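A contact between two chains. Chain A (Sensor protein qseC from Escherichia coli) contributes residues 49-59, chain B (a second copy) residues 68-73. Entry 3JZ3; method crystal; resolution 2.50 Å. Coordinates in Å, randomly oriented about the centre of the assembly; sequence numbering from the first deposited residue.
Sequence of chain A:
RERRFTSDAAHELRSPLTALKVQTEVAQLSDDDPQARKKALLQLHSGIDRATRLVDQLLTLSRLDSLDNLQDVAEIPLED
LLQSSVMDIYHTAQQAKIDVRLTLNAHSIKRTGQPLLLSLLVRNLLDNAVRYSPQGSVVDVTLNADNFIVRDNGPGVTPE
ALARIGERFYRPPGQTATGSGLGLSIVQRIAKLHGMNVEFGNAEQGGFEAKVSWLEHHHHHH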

# COMPACT_ATOMS: atom_id res chain seq x y z
N ASP A 49 -2.93 -0.58 9.94
CA ASP A 49 -1.95 -0.61 11.03
C ASP A 49 -0.66 -1.33 10.63
O ASP A 49 0.44 -0.86 10.92
CB ASP A 49 -2.56 -1.25 12.28
N ARG A 50 -0.81 -2.47 9.94
CA ARG A 50 0.35 -3.26 9.49
C ARG A 50 1.13 -2.57 8.37
O ARG A 50 2.36 -2.64 8.35
CB ARG A 50 -0.08 -4.67 9.07
N ALA A 51 0.43 -1.91 7.46
CA ALA A 51 1.07 -1.14 6.40
C ALA A 51 1.80 0.06 6.98
O ALA A 51 2.92 0.37 6.57
CB ALA A 51 0.06 -0.70 5.34
N THR A 52 1.14 0.71 7.94
CA THR A 52 1.68 1.89 8.62
C THR A 52 2.98 1.56 9.36
O THR A 52 3.99 2.25 9.19
CB THR A 52 0.62 2.50 9.59
OG1 THR A 52 -0.45 3.08 8.83
CG2 THR A 52 1.23 3.56 10.48
N ARG A 53 2.95 0.51 10.18
CA ARG A 53 4.11 0.09 10.97
C ARG A 53 5.35 -0.16 10.11
O ARG A 53 6.44 0.32 10.43
CB ARG A 53 3.80 -1.17 11.78
CG ARG A 53 3.10 -0.91 13.10
CD ARG A 53 3.17 -2.14 14.01
NE ARG A 53 2.23 -3.18 13.63
CZ ARG A 53 0.98 -3.27 14.08
NH1 ARG A 53 0.51 -2.36 14.93
NH2 ARG A 53 0.19 -4.26 13.67
N LEU A 54 5.16 -0.92 9.03
CA LEU A 54 6.25 -1.23 8.11
C LEU A 54 6.85 0.03 7.49
O LEU A 54 8.07 0.20 7.47
CB LEU A 54 5.77 -2.18 7.01
CG LEU A 54 6.77 -2.48 5.89
CD1 LEU A 54 7.98 -3.26 6.40
CD2 LEU A 54 6.08 -3.24 4.76
N VAL A 55 5.98 0.91 6.99
CA VAL A 55 6.42 2.14 6.34
C VAL A 55 7.13 3.07 7.32
O VAL A 55 8.16 3.65 7.00
CB VAL A 55 5.24 2.85 5.63
CG1 VAL A 55 5.61 4.28 5.26
CG2 VAL A 55 4.83 2.08 4.38
N ASP A 56 6.58 3.18 8.53
CA ASP A 56 7.21 3.97 9.59
C ASP A 56 8.65 3.52 9.84
O ASP A 56 9.56 4.35 9.88
CB ASP A 56 6.40 3.89 10.88
CG ASP A 56 6.96 4.77 11.98
OD1 ASP A 56 7.40 5.90 11.68
OD2 ASP A 56 6.95 4.34 13.15
N GLN A 57 8.83 2.21 10.01
CA GLN A 57 10.16 1.65 10.25
C GLN A 57 11.10 1.86 9.06
O GLN A 57 12.28 2.18 9.25
CB GLN A 57 10.06 0.16 10.58
CG GLN A 57 11.38 -0.45 11.04
CD GLN A 57 11.29 -1.93 11.36
OE1 GLN A 57 10.39 -2.63 10.88
NE2 GLN A 57 12.22 -2.41 12.17
N LEU A 58 10.59 1.71 7.84
CA LEU A 58 11.40 1.94 6.66
C LEU A 58 11.82 3.41 6.51
O LEU A 58 12.93 3.69 6.07
CB LEU A 58 10.70 1.43 5.39
CG LEU A 58 10.52 -0.09 5.22
CD1 LEU A 58 9.98 -0.40 3.84
CD2 LEU A 58 11.82 -0.86 5.46
N LEU A 59 10.93 4.32 6.88
CA LEU A 59 11.24 5.75 6.88
C LEU A 59 12.29 6.11 7.92
O LEU A 59 13.19 6.91 7.66
CB LEU A 59 9.98 6.59 7.12
CG LEU A 59 9.12 7.00 5.92
CD1 LEU A 59 7.84 7.65 6.40
CD2 LEU A 59 9.89 7.95 5.01
N ASP B 68 15.47 -9.80 10.91
CA ASP B 68 15.62 -9.89 12.36
C ASP B 68 14.90 -8.82 13.17
O ASP B 68 14.36 -9.11 14.24
CB ASP B 68 17.10 -9.95 12.75
CG ASP B 68 17.74 -11.29 12.44
OD1 ASP B 68 17.09 -12.34 12.69
OD2 ASP B 68 18.89 -11.31 11.95
N ASN B 69 14.89 -7.58 12.67
CA ASN B 69 14.26 -6.47 13.39
C ASN B 69 13.03 -5.85 12.71
O ASN B 69 12.44 -4.90 13.25
CB ASN B 69 15.30 -5.41 13.74
CG ASN B 69 16.12 -5.78 14.97
OD1 ASN B 69 15.57 -5.96 16.06
ND2 ASN B 69 17.43 -5.90 14.80
N LEU B 70 12.65 -6.38 11.55
CA LEU B 70 11.47 -5.90 10.83
C LEU B 70 10.18 -6.14 11.60
O LEU B 70 10.01 -7.19 12.22
CB LEU B 70 11.35 -6.56 9.46
CG LEU B 70 11.85 -5.82 8.22
CD1 LEU B 70 11.62 -6.69 7.00
CD2 LEU B 70 11.15 -4.47 8.05
N GLN B 71 9.29 -5.15 11.54
CA GLN B 71 7.96 -5.26 12.14
C GLN B 71 7.17 -6.38 11.49
O GLN B 71 7.25 -6.59 10.28
CB GLN B 71 7.18 -3.95 11.98
CG GLN B 71 7.76 -2.73 12.70
CD GLN B 71 7.49 -2.74 14.19
OE1 GLN B 71 8.12 -3.48 14.95
NE2 GLN B 71 6.57 -1.89 14.63
N ASP B 72 6.42 -7.11 12.31
CA ASP B 72 5.44 -8.11 11.86
C ASP B 72 6.01 -9.28 11.06
O ASP B 72 5.30 -9.91 10.28
CB ASP B 72 4.29 -7.43 11.09
CG ASP B 72 3.57 -6.38 11.92
OD1 ASP B 72 2.99 -6.74 12.96
OD2 ASP B 72 3.58 -5.20 11.52
N VAL B 73 7.29 -9.59 11.27
CA VAL B 73 7.89 -10.79 10.69
C VAL B 73 7.30 -12.02 11.36
O VAL B 73 7.28 -12.12 12.59
CB VAL B 73 9.43 -10.78 10.79
CG1 VAL B 73 10.00 -12.17 10.57
CG2 VAL B 73 10.01 -9.80 9.79

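Residues 49-59 of chain A lie within a helix, and residues 68-73 of chain B form an irregular segment that runs along the helix in roughly the opposite direction. Together they bury 388 Å². Gln B71, Gln A57 and Arg A53 cover the most surface.

Gln A57 makes two hydrogen bonds to the backbone of chain B. Its NE2 donates to Asn B69 O at 2.7 Å. Its OE1 accepts from Gln B71 N at 2.8 Å. An amide side chain suits this place because it carries a donor and an acceptor at one end, so it can meet a carbonyl and an NH of the same chain. With chi1 and chi2 both t, the side chain is extended and brings its amide to the loop. No side chain of chain B is needed for either bond.

Gln B71 points its CA-to-CB bond toward the helix, but its side-chain amide makes no hydrogen bond to the helix stretch. Its backbone N donates to Gln A57 OE1, and its side chain packs against the helix. Its CG lies 3.2 Å from Gln A57 OE1, and its NE2 lies 3.5 Å from Arg A53 CD. Chi1 and chi2 are both m, so the chain is folded rather than extended.

Arg A53 is one helical turn before Gln A57. Its NE donates to Asp B72 OD2 at 3.2 Å, with an almost straight N-H...acceptor angle of 169°. Opposite charges make this a salt bridge, and the carboxylate oxygen sits at the guanidinium edge, near its plane. Asp B72 has positive phi and psi, as expected for the third residue of the type II turn from Leu B70 to Val B73.

Leu B70 adds an apolar contact. Its CD2 lies 3.8 Å from Leu A54 CD1 and, more loosely, 4.5 Å from Leu A58 CD2. All three leucines are buried, which suits their apolar side chains.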